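Cytochrome c (Rhodothermus marinus, PDB 3CP5) binds one covalently attached heme c, its iron held by a histidine and a methionine, and probably serves as an electron-transfer protein. Local coordinates at residues Q36-F41 against L114-Q119; Y71-M76 against L105-A110; E11-E16 against Q84-M89. All blocks are in the same frame, centred on the assembly; numbering follows the deposited sequence. Where two conformers were deposited one is given.

From the N terminus, helix 10-17 opens the first loop, which interaction 3 closes when residues 11-16 meet 84-89 at the junction of helices 79-85 and 87-96. Before that closure, residues 36-41 start a second loop that ends at 114-119, so interactions 3 and 1 cross; interaction 1 joins helix 31-44 to helix 107-123. Interaction 2, joining helix 69-77 (71-76) to the start of helix 107-123 (105-110), is nested inside interaction 1 and crosses interaction 3. Interactions 1 and 2 meet through a probable hydrogen bond of 3.1 Å from Gln36 NE2 to Glu108 OE1. Toward interaction 3, Glu11 OE2 lies 3.0 Å from Tyr71 N. Interactions 1 and 3 lie on opposite sides of the chain's centre.

Interaction 1 of 3, residues Q36-F41 against L114-Q119; sequences QGEQLF and LEYLRQ
Gly37 and Tyr116 bring the two helices together, the short segment axes approaching to 7.8 Å at an angle of 102°. The backbone of Gly37 is itself the packing surface: its C lies 3.6 Å from Tyr116 CB. A CB modelled on Gly37 would point at the other helix and come within 2.8 Å of Tyr116 CB, so the close crossing leaves no room for a side chain there. One residue on, Glu38 lies over the phenol ring. Its CA stands 3.7 Å from the centroid of the Tyr116 ring, above the face, a CH-pi contact. The extended Glu38 chain then passes the rim, with its CB 3.5 Å from Tyr116 CD1 and its CG beside CE1, so that the aliphatic part of an otherwise exposed glutamate packs against the ring.

This nearly perpendicular crossing, with a glycine and a phenylalanine four residues apart meeting an aromatic residue of the last helix, is characteristic of the cytochrome c fold, in which the helix ahead of the heme-binding cysteines crosses the C-terminal helix in this way; here helix 31-44 runs into the residues that bind the heme covalently, beginning with Cys45.

Phe41, one turn after Gly37, carries its CG anti to the backbone N (chi1 -174°), which turns that atom to within 3.7 Å of Tyr116 CE2; CE2 in turn lies over one face of the phenyl ring. The two ring planes are 51° apart with centroids separated by 5.4 Å, an oblique aromatic pair that is neither stacked nor edge-to-face. On the far part of the phenyl ring, Phe41 CE1 meets Leu117 CD2 at 4.1 Å. Beyond the two helices, Thr46 and Leu60 also touch Phe41, whose side chain comes close to those of Cys45 and of the axial ligand His49.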
loop_
_atom_site.group_PDB
_atom_site.type_symbol
_atom_site.label_atom_id
_atom_site.label_comp_id
_atom_site.label_asym_id
_atom_site.label_seq_id
_atom_site.Cartn_x
_atom_site.Cartn_y
_atom_site.Cartn_z
ATOM N N GLN A 36 -14.711 -1.988 3.596
ATOM C CA GLN A 36 -14.120 -3.311 3.370
ATOM C C GLN A 36 -12.623 -3.191 3.572
ATOM O O GLN A 36 -11.987 -4.023 4.275
ATOM C CB GLN A 36 -14.428 -3.824 1.963
ATOM C CG GLN A 36 -13.887 -5.234 1.750
ATOM C CD GLN A 36 -13.809 -5.735 0.321
ATOM O OE1 GLN A 36 -13.977 -5.019 -0.672
ATOM N NE2 GLN A 36 -13.545 -7.053 0.161
ATOM N N GLY A 37 -12.011 -2.192 3.008
ATOM C CA GLY A 37 -10.586 -1.910 3.174
ATOM C C GLY A 37 -10.116 -1.732 4.607
ATOM O O GLY A 37 -9.045 -2.192 4.984
ATOM N N GLU A 38 -10.943 -1.077 5.410
ATOM C CA GLU A 38 -10.631 -0.914 6.834
ATOM C C GLU A 38 -10.524 -2.260 7.553
ATOM O O GLU A 38 -9.620 -2.531 8.342
ATOM C CB GLU A 38 -11.674 -0.026 7.485
ATOM C CG GLU A 38 -11.500 0.289 8.946
ATOM C CD GLU A 38 -12.470 1.313 9.509
ATOM O OE1 GLU A 38 -13.321 1.853 8.787
ATOM O OE2 GLU A 38 -12.361 1.577 10.726
ATOM N N GLN A 39 -11.521 -3.119 7.298
ATOM C CA GLN A 39 -11.534 -4.458 7.869
ATOM C C GLN A 39 -10.306 -5.219 7.409
ATOM O O GLN A 39 -9.659 -5.904 8.208
ATOM C CB GLN A 39 -12.798 -5.198 7.464
ATOM C CG GLN A 39 -14.069 -4.550 7.987
ATOM C CD GLN A 39 -15.292 -5.218 7.363
ATOM O OE1 GLN A 39 -15.215 -5.933 6.353
ATOM N NE2 GLN A 39 -16.421 -4.981 8.001
ATOM N N LEU A 40 -9.978 -5.141 6.145
ATOM C CA LEU A 40 -8.836 -5.902 5.634
ATOM C C LEU A 40 -7.515 -5.342 6.149
ATOM O O LEU A 40 -6.611 -6.102 6.457
ATOM C CB LEU A 40 -8.843 -5.794 4.101
ATOM C CG LEU A 40 -9.844 -6.659 3.379
ATOM C CD1 LEU A 40 -10.002 -6.200 1.932
ATOM C CD2 LEU A 40 -9.558 -8.149 3.469
ATOM N N PHE A 41 -7.433 -4.043 6.389
ATOM C CA PHE A 41 -6.239 -3.438 6.940
ATOM C C PHE A 41 -6.013 -3.936 8.375
ATOM O O PHE A 41 -4.901 -4.267 8.760
ATOM C CB PHE A 41 -6.350 -1.917 6.875
ATOM C CG PHE A 41 -5.104 -1.156 7.288
ATOM C CD1 PHE A 41 -4.146 -0.776 6.371
ATOM C CD2 PHE A 41 -4.913 -0.813 8.626
ATOM C CE1 PHE A 41 -3.023 -0.084 6.714
ATOM C CE2 PHE A 41 -3.776 -0.151 8.976
ATOM C CZ PHE A 41 -2.827 0.212 8.055
ATOM N N LEU A 114 -6.510 0.022 -0.665
ATOM C CA LEU A 114 -6.120 1.319 -1.233
ATOM C C LEU A 114 -7.224 2.363 -1.055
ATOM O O LEU A 114 -6.925 3.493 -0.672
ATOM C CB LEU A 114 -5.807 1.167 -2.723
ATOM C CG LEU A 114 -5.479 2.430 -3.513
ATOM C CD1 LEU A 114 -4.207 3.071 -2.980
ATOM C CD2 LEU A 114 -5.415 2.260 -4.995
ATOM N N GLU A 115 -8.469 1.972 -1.201
ATOM C CA GLU A 115 -9.603 2.848 -0.970
ATOM C C GLU A 115 -9.655 3.342 0.484
ATOM O O GLU A 115 -9.901 4.545 0.753
ATOM C CB GLU A 115 -10.934 2.209 -1.366
ATOM C CG GLU A 115 -11.969 3.256 -1.676
ATOM C CD GLU A 115 -11.889 3.930 -3.021
ATOM O OE1 GLU A 115 -12.932 4.471 -3.452
ATOM O OE2 GLU A 115 -10.813 3.892 -3.655
ATOM N N TYR A 116 -9.414 2.444 1.429
ATOM C CA TYR A 116 -9.288 2.814 2.825
ATOM C C TYR A 116 -8.162 3.808 3.060
ATOM O O TYR A 116 -8.308 4.824 3.763
ATOM C CB TYR A 116 -9.116 1.573 3.689
ATOM C CG TYR A 116 -8.798 1.878 5.147
ATOM C CD1 TYR A 116 -9.714 2.510 5.959
ATOM C CD2 TYR A 116 -7.606 1.532 5.735
ATOM C CE1 TYR A 116 -9.434 2.779 7.305
ATOM C CE2 TYR A 116 -7.307 1.788 7.044
ATOM C CZ TYR A 116 -8.226 2.415 7.845
ATOM O OH TYR A 116 -7.949 2.699 9.144
ATOM N N LEU A 117 -7.009 3.582 2.463
ATOM C CA LEU A 117 -5.880 4.500 2.558
ATOM C C LEU A 117 -6.179 5.881 1.979
ATOM O O LEU A 117 -5.795 6.903 2.519
ATOM C CB LEU A 117 -4.606 3.877 1.987
ATOM C CG LEU A 117 -4.057 2.667 2.736
ATOM C CD1 LEU A 117 -2.971 1.991 1.921
ATOM C CD2 LEU A 117 -3.496 3.053 4.086
ATOM N N ARG A 118 -6.939 5.985 0.885
ATOM C CA ARG A 118 -7.415 7.269 0.352
ATOM C C ARG A 118 -8.320 7.956 1.379
ATOM O O ARG A 118 -8.243 9.168 1.596
ATOM C CB ARG A 118 -8.169 7.064 -0.966
ATOM C CG ARG A 118 -7.314 6.512 -2.103
ATOM C CD ARG A 118 -8.138 6.234 -3.361
ATOM N NE ARG A 118 -8.669 7.433 -4.009
ATOM C CZ ARG A 118 -9.814 7.647 -4.606
ATOM N NH1 ARG A 118 -10.784 6.746 -4.707
ATOM N NH2 ARG A 118 -10.105 8.807 -5.158
ATOM N N GLN A 119 -9.167 7.186 2.055
ATOM C CA GLN A 119 -10.047 7.729 3.047
ATOM C C GLN A 119 -9.343 8.266 4.278
ATOM O O GLN A 119 -9.654 9.370 4.753
ATOM C CB GLN A 119 -11.082 6.680 3.486
ATOM C CG GLN A 119 -12.136 7.241 4.464
ATOM C CD GLN A 119 -13.009 8.282 3.819
ATOM O OE1 GLN A 119 -13.716 7.994 2.851
ATOM N NE2 GLN A 119 -12.997 9.498 4.349
#

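Interaction 2 of 3, residues Y71-M76 against L105-A110; sequences YIMNVM and LSEEQA. With HEC (heme c), chain C.
Ala110 is the small bump of this contact, its methyl set between two methionine sulfurs of helix 69-77: CB is 3.9 Å from Met73 SD and 4.0 Å from Met76 SD. Met73, in one of its two conformers, bends at both chi2 and chi3, and its CE comes within 4.1 Å of Glu107 CG at the exposed end of the groove. Met76 takes the inner side. Its last torsion (chi3 -101°) turns CE to 3.4 Å from Ala110 O, while its CG lies 3.6 Å from the heme methyl CMB. The Met76 thioether thus lies between Ala110, at the start of the last helix, and the heme methyl.

That start is a capping box: in the serine conformer given, Ser106 OG accepts from Gln109 N, and Gln109 OE1 accepts from Ser106 N in a nearly straight bond. Just before it, Leu105 projects toward helix 69-77, its CD1 packing on Met76 O and reaching 3.8 Å from heme CBB. An alanine in place of Met76 would probably open a gap beside CMB and leave the Ala110 methyl without one of its two sulfur neighbours.

Tyr71 and Val75 of helix 69-77 also line the heme pocket. Val75 CG1 rests 3.7 Å from heme C3A, and its other methyl, CG2, lies over one face of the Tyr71 ring, toward its rim. The hydroxyl of Tyr71 donates to the heme propionate, with OH 2.7 Å from O2A, which lies near the plane of the phenol ring.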
loop_
_atom_site.group_PDB
_atom_site.type_symbol
_atom_site.label_atom_id
_atom_site.label_comp_id
_atom_site.label_asym_id
_atom_site.label_seq_id
_atom_site.Cartn_x
_atom_site.Cartn_y
_atom_site.Cartn_z
ATOM N N TYR A 71 2.258 1.872 -7.205
ATOM C CA TYR A 71 3.235 1.501 -6.188
ATOM C C TYR A 71 2.592 0.873 -4.979
ATOM O O TYR A 71 3.046 -0.149 -4.502
ATOM C CB TYR A 71 4.066 2.728 -5.800
ATOM C CG TYR A 71 5.038 2.554 -4.650
ATOM C CD1 TYR A 71 6.354 2.166 -4.864
ATOM C CD2 TYR A 71 4.657 2.769 -3.341
ATOM C CE1 TYR A 71 7.214 2.010 -3.789
ATOM C CE2 TYR A 71 5.484 2.638 -2.254
ATOM C CZ TYR A 71 6.782 2.262 -2.493
ATOM O OH TYR A 71 7.640 2.116 -1.423
ATOM N N ILE A 72 1.569 1.510 -4.420
ATOM C CA ILE A 72 1.000 0.982 -3.196
ATOM C C ILE A 72 0.379 -0.392 -3.421
ATOM O O ILE A 72 0.555 -1.282 -2.598
ATOM C CB ILE A 72 -0.031 1.978 -2.656
ATOM C CG1 ILE A 72 0.633 3.302 -2.230
ATOM C CG2 ILE A 72 -0.832 1.406 -1.488
ATOM C CD1 ILE A 72 -0.355 4.449 -2.042
ATOM N N MET A 73 -0.343 -0.609 -4.531
ATOM C CA MET A 73 -0.910 -1.921 -4.854
ATOM C C MET A 73 0.165 -2.976 -4.985
ATOM O O MET A 73 0.019 -4.094 -4.470
ATOM C CB MET A 73 -1.707 -1.850 -6.177
ATOM C CG MET A 73 -2.929 -0.953 -6.101
ATOM S SD MET A 73 -4.276 -1.817 -5.266
ATOM C CE MET A 73 -4.744 -2.990 -6.524
ATOM N N ASN A 74 1.280 -2.658 -5.655
ATOM C CA ASN A 74 2.304 -3.698 -5.877
ATOM C C ASN A 74 3.150 -3.998 -4.651
ATOM O O ASN A 74 3.669 -5.098 -4.511
ATOM C CB ASN A 74 3.142 -3.294 -7.096
ATOM C CG ASN A 74 2.376 -3.512 -8.379
ATOM O OD1 ASN A 74 1.386 -4.244 -8.439
ATOM N ND2 ASN A 74 2.770 -2.894 -9.457
ATOM N N VAL A 75 3.308 -3.044 -3.730
ATOM C CA VAL A 75 3.918 -3.345 -2.423
ATOM C C VAL A 75 3.058 -4.374 -1.693
ATOM O O VAL A 75 3.579 -5.339 -1.129
ATOM C CB VAL A 75 4.115 -2.066 -1.581
ATOM C CG1 VAL A 75 4.458 -2.442 -0.152
ATOM C CG2 VAL A 75 5.215 -1.171 -2.152
ATOM N N MET A 76 1.716 -4.211 -1.695
ATOM C CA MET A 76 0.828 -5.181 -1.073
ATOM C C MET A 76 0.830 -6.556 -1.729
ATOM O O MET A 76 0.841 -7.600 -1.034
ATOM C CB MET A 76 -0.637 -4.643 -1.052
ATOM C CG MET A 76 -0.892 -3.531 -0.055
ATOM S SD MET A 76 -2.697 -3.249 -0.003
ATOM C CE MET A 76 -2.882 -1.786 -1.010
ATOM N N LEU A 105 -2.564 -12.040 -0.882
ATOM C CA LEU A 105 -3.640 -11.097 -1.191
ATOM C C LEU A 105 -4.017 -11.118 -2.669
ATOM O O LEU A 105 -3.184 -11.329 -3.541
ATOM C CB LEU A 105 -3.176 -9.650 -0.892
ATOM C CG LEU A 105 -3.221 -9.234 0.569
ATOM C CD1 LEU A 105 -2.336 -8.024 0.753
ATOM C CD2 LEU A 105 -4.592 -9.089 1.130
ATOM N N SER A 106 -5.315 -10.940 -2.933
ATOM C CA SER A 106 -5.836 -10.752 -4.282
ATOM C C SER A 106 -5.906 -9.290 -4.667
ATOM O O SER A 106 -5.952 -8.442 -3.775
ATOM C CB SER A 106 -7.250 -11.319 -4.384
ATOM O OG SER A 106 -8.188 -10.393 -3.838
ATOM N N GLU A 107 -5.925 -9.018 -5.960
ATOM C CA GLU A 107 -6.029 -7.632 -6.409
ATOM C C GLU A 107 -7.256 -6.952 -5.774
ATOM O O GLU A 107 -7.176 -5.745 -5.446
ATOM C CB GLU A 107 -6.024 -7.536 -7.950
ATOM C CG GLU A 107 -6.331 -6.165 -8.485
ATOM C CD GLU A 107 -7.774 -5.742 -8.704
ATOM O OE1 GLU A 107 -8.613 -6.654 -8.860
ATOM O OE2 GLU A 107 -8.014 -4.518 -8.611
ATOM N N GLU A 108 -8.430 -7.585 -5.713
ATOM C CA GLU A 108 -9.597 -6.878 -5.162
ATOM C C GLU A 108 -9.415 -6.503 -3.685
ATOM O O GLU A 108 -9.831 -5.457 -3.295
ATOM C CB GLU A 108 -10.947 -7.608 -5.294
ATOM C CG GLU A 108 -12.154 -6.689 -4.957
ATOM C CD GLU A 108 -12.507 -6.462 -3.477
ATOM O OE1 GLU A 108 -12.136 -7.255 -2.604
ATOM O OE2 GLU A 108 -13.232 -5.471 -3.257
ATOM N N GLN A 109 -8.772 -7.390 -2.906
ATOM C CA GLN A 109 -8.479 -7.054 -1.522
ATOM C C GLN A 109 -7.562 -5.851 -1.462
ATOM O O GLN A 109 -7.791 -4.928 -0.690
ATOM C CB GLN A 109 -7.828 -8.203 -0.769
ATOM C CG GLN A 109 -8.776 -9.385 -0.515
ATOM C CD GLN A 109 -7.932 -10.529 0.018
ATOM O OE1 GLN A 109 -7.075 -11.044 -0.700
ATOM N NE2 GLN A 109 -8.109 -10.894 1.302
ATOM N N ALA A 110 -6.503 -5.867 -2.285
ATOM C CA ALA A 110 -5.561 -4.752 -2.262
ATOM C C ALA A 110 -6.252 -3.462 -2.710
ATOM O O ALA A 110 -6.012 -2.374 -2.155
ATOM C CB ALA A 110 -4.346 -5.075 -3.135
HETATM FE FE HEC C . 3.917 -2.901 4.924
HETATM C CHA HEC C . 6.413 -0.829 3.844
HETATM C CHB HEC C . 1.646 -1.188 3.046
HETATM C CHC HEC C . 1.526 -5.214 5.763
HETATM C CHD HEC C . 6.017 -4.237 7.220
HETATM N NA HEC C . 4.016 -1.322 3.723
HETATM C C1A HEC C . 5.146 -0.601 3.328
HETATM C C2A HEC C . 4.772 0.352 2.311
HETATM C C3A HEC C . 3.449 0.275 2.112
HETATM C C4A HEC C . 2.983 -0.799 2.978
HETATM C CMA HEC C . 2.567 1.111 1.158
HETATM C CAA HEC C . 5.689 1.432 1.688
HETATM C CBA HEC C . 5.650 2.763 2.441
HETATM C CGA HEC C . 6.354 3.884 1.713
HETATM O O1A HEC C . 6.586 4.951 2.371
HETATM O O2A HEC C . 6.629 3.744 0.492
HETATM N NB HEC C . 1.968 -3.140 4.553
HETATM C C1B HEC C . 1.187 -2.241 3.852
HETATM C C2B HEC C . -0.173 -2.712 3.835
HETATM C C3B HEC C . -0.232 -3.889 4.521
HETATM C C4B HEC C . 1.122 -4.148 4.967
HETATM C CMB HEC C . -1.318 -1.926 3.148
HETATM C CAB HEC C . -1.422 -4.863 4.643
HETATM C CBB HEC C . -1.932 -5.312 3.403
HETATM N NC HEC C . 3.819 -4.459 6.170
HETATM C C1C HEC C . 2.760 -5.343 6.374
HETATM C C2C HEC C . 3.103 -6.331 7.377
HETATM C C3C HEC C . 4.351 -6.069 7.796
HETATM C C4C HEC C . 4.777 -4.879 7.097
HETATM C CMC HEC C . 2.075 -7.286 7.969
HETATM C CAC HEC C . 5.112 -6.665 9.019
HETATM C CBC HEC C . 5.282 -8.075 8.941
HETATM N ND HEC C . 5.832 -2.589 5.405
HETATM C C1D HEC C . 6.525 -3.243 6.417
HETATM C C2D HEC C . 7.887 -2.708 6.487
HETATM C C3D HEC C . 8.012 -1.845 5.472
HETATM C C4D HEC C . 6.706 -1.716 4.858
HETATM C CMD HEC C . 8.911 -3.251 7.521
HETATM C CAD HEC C . 9.257 -1.087 4.978
HETATM C CBD HEC C . 9.944 -1.896 3.850
HETATM C CGD HEC C . 10.414 -3.224 4.399
HETATM O O1D HEC C . 9.941 -4.293 3.915
HETATM O O2D HEC C . 11.270 -3.147 5.360
#

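Interaction 3 of 3, residues E11-E16 against Q84-M89; sequences EALAAE and QRHPVM
Leu13 and His86 form the apolar part of the contact, where helix 10-17 meets the break between helices 79-85 and 87-96. Leu13 CG lies 3.7 Å from His86 CD2, and in one of two leucine conformers CD2 sits over a face of the imidazole, 4.2 Å from its centroid, in a CH-pi contact. The same methyl meets Pro87 CD tip to tip. Ala14 N approaches the ring differently, at its edge and near its plane, 3.8 Å from His86 CD2.

The hydrogen bonds of His86 fix the ring's rotation. Val88 N donates to His86 ND1 over 3.2 Å at 154°, from near the ring plane, making His86 the N-cap of helix 87-96. The second ring nitrogen, NE2, hydrogen-bonds to Pro10 O. Tyr71, whose hydroxyl binds the heme, packs edge-to-face with the imidazole.

Charge contributes at long range at most: in the arginine conformer given, Glu16 OE1 and Arg85 NH2 are 6.1 Å apart and form no salt bridge.

Because ND1 accepts from an amide while NE2 faces a carbonyl oxygen, the geometry is consistent with a neutral His86 protonated on NE2.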
loop_
_atom_site.group_PDB
_atom_site.type_symbol
_atom_site.label_atom_id
_atom_site.label_comp_id
_atom_site.label_asym_id
_atom_site.label_seq_id
_atom_site.Cartn_x
_atom_site.Cartn_y
_atom_site.Cartn_z
ATOM N N GLU A 11 6.562 5.875 -9.965
ATOM C CA GLU A 11 5.330 5.175 -10.298
ATOM C C GLU A 11 5.435 4.376 -11.592
ATOM O O GLU A 11 4.893 3.279 -11.706
ATOM C CB GLU A 11 4.192 6.179 -10.373
ATOM C CG GLU A 11 2.810 5.637 -10.628
ATOM C CD GLU A 11 2.122 4.953 -9.467
ATOM O OE1 GLU A 11 0.873 4.829 -9.564
ATOM O OE2 GLU A 11 2.738 4.547 -8.464
ATOM N N ALA A 12 6.127 4.908 -12.569
ATOM C CA ALA A 12 6.459 4.182 -13.784
ATOM C C ALA A 12 7.238 2.910 -13.471
ATOM O O ALA A 12 6.901 1.842 -13.987
ATOM C CB ALA A 12 7.208 5.029 -14.775
ATOM N N LEU A 13 8.210 2.970 -12.592
ATOM C CA LEU A 13 8.968 1.776 -12.193
ATOM C C LEU A 13 8.090 0.727 -11.528
ATOM O O LEU A 13 8.145 -0.458 -11.781
ATOM C CB LEU A 13 10.114 2.101 -11.257
ATOM C CG LEU A 13 10.952 0.904 -10.816
ATOM C CD1 LEU A 13 11.452 0.113 -12.041
ATOM C CD2 LEU A 13 12.163 1.493 -10.102
ATOM N N ALA A 14 7.209 1.204 -10.622
ATOM C CA ALA A 14 6.274 0.263 -9.996
ATOM C C ALA A 14 5.393 -0.430 -11.019
ATOM O O ALA A 14 5.124 -1.628 -10.880
ATOM C CB ALA A 14 5.380 0.940 -8.996
ATOM N N ALA A 15 4.942 0.298 -12.020
ATOM C CA ALA A 15 4.067 -0.303 -13.060
ATOM C C ALA A 15 4.869 -1.328 -13.845
ATOM O O ALA A 15 4.350 -2.380 -14.202
ATOM C CB ALA A 15 3.457 0.782 -13.912
ATOM N N GLU A 16 6.148 -1.093 -14.097
ATOM C CA GLU A 16 6.976 -2.044 -14.807
ATOM C C GLU A 16 7.252 -3.278 -13.946
ATOM O O GLU A 16 7.250 -4.377 -14.511
ATOM C CB GLU A 16 8.300 -1.375 -15.176
ATOM C CG GLU A 16 8.093 -0.356 -16.267
ATOM C CD GLU A 16 9.359 0.392 -16.646
ATOM O OE1 GLU A 16 10.350 0.271 -15.906
ATOM O OE2 GLU A 16 9.315 1.095 -17.659
ATOM N N GLN A 84 13.101 -6.173 -4.202
ATOM C CA GLN A 84 14.202 -6.518 -5.077
ATOM C C GLN A 84 14.466 -5.466 -6.145
ATOM O O GLN A 84 15.658 -5.288 -6.537
ATOM C CB GLN A 84 13.879 -7.839 -5.779
ATOM C CG GLN A 84 13.878 -9.062 -4.886
ATOM C CD GLN A 84 13.259 -10.279 -5.560
ATOM O OE1 GLN A 84 12.537 -10.213 -6.558
ATOM N NE2 GLN A 84 13.553 -11.424 -4.972
ATOM N N ARG A 85 13.437 -4.810 -6.617
ATOM C CA ARG A 85 13.610 -3.974 -7.805
ATOM C C ARG A 85 13.265 -2.512 -7.663
ATOM O O ARG A 85 13.598 -1.701 -8.553
ATOM C CB ARG A 85 12.753 -4.637 -8.918
ATOM C CG ARG A 85 13.105 -6.086 -9.199
ATOM C CD ARG A 85 12.378 -6.762 -10.339
ATOM N NE ARG A 85 12.137 -5.868 -11.460
ATOM C CZ ARG A 85 11.316 -6.086 -12.478
ATOM N NH1 ARG A 85 10.661 -7.237 -12.485
ATOM N NH2 ARG A 85 11.150 -5.207 -13.465
ATOM N N HIS A 86 12.621 -2.039 -6.584
ATOM C CA HIS A 86 12.182 -0.650 -6.491
ATOM C C HIS A 86 13.037 0.083 -5.475
ATOM O O HIS A 86 13.092 -0.328 -4.329
ATOM C CB HIS A 86 10.708 -0.551 -6.106
ATOM C CG HIS A 86 10.146 0.799 -6.458
ATOM N ND1 HIS A 86 10.488 1.944 -5.771
ATOM C CD2 HIS A 86 9.325 1.134 -7.482
ATOM C CE1 HIS A 86 9.857 2.966 -6.352
ATOM N NE2 HIS A 86 9.150 2.498 -7.385
ATOM N N PRO A 87 13.730 1.149 -5.854
ATOM C CA PRO A 87 14.649 1.831 -4.931
ATOM C C PRO A 87 14.027 2.379 -3.661
ATOM O O PRO A 87 14.716 2.418 -2.642
ATOM C CB PRO A 87 15.204 3.028 -5.718
ATOM C CG PRO A 87 14.395 3.096 -6.930
ATOM C CD PRO A 87 13.746 1.788 -7.164
ATOM N N VAL A 88 12.756 2.770 -3.692
ATOM C CA VAL A 88 12.175 3.304 -2.478
ATOM C C VAL A 88 11.976 2.209 -1.436
ATOM O O VAL A 88 12.273 2.390 -0.257
ATOM C CB VAL A 88 10.842 3.962 -2.832
ATOM C CG1 VAL A 88 10.134 4.387 -1.589
ATOM C CG2 VAL A 88 11.136 5.149 -3.771
ATOM N N MET A 89 11.473 1.038 -1.878
ATOM C CA MET A 89 11.311 -0.101 -0.962
ATOM C C MET A 89 12.657 -0.621 -0.488
ATOM O O MET A 89 12.822 -1.032 0.666
ATOM C CB MET A 89 10.482 -1.241 -1.568
ATOM C CG MET A 89 8.993 -1.044 -1.506
ATOM S SD MET A 89 8.324 -1.140 0.161
ATOM C CE MET A 89 8.183 -2.873 0.532
#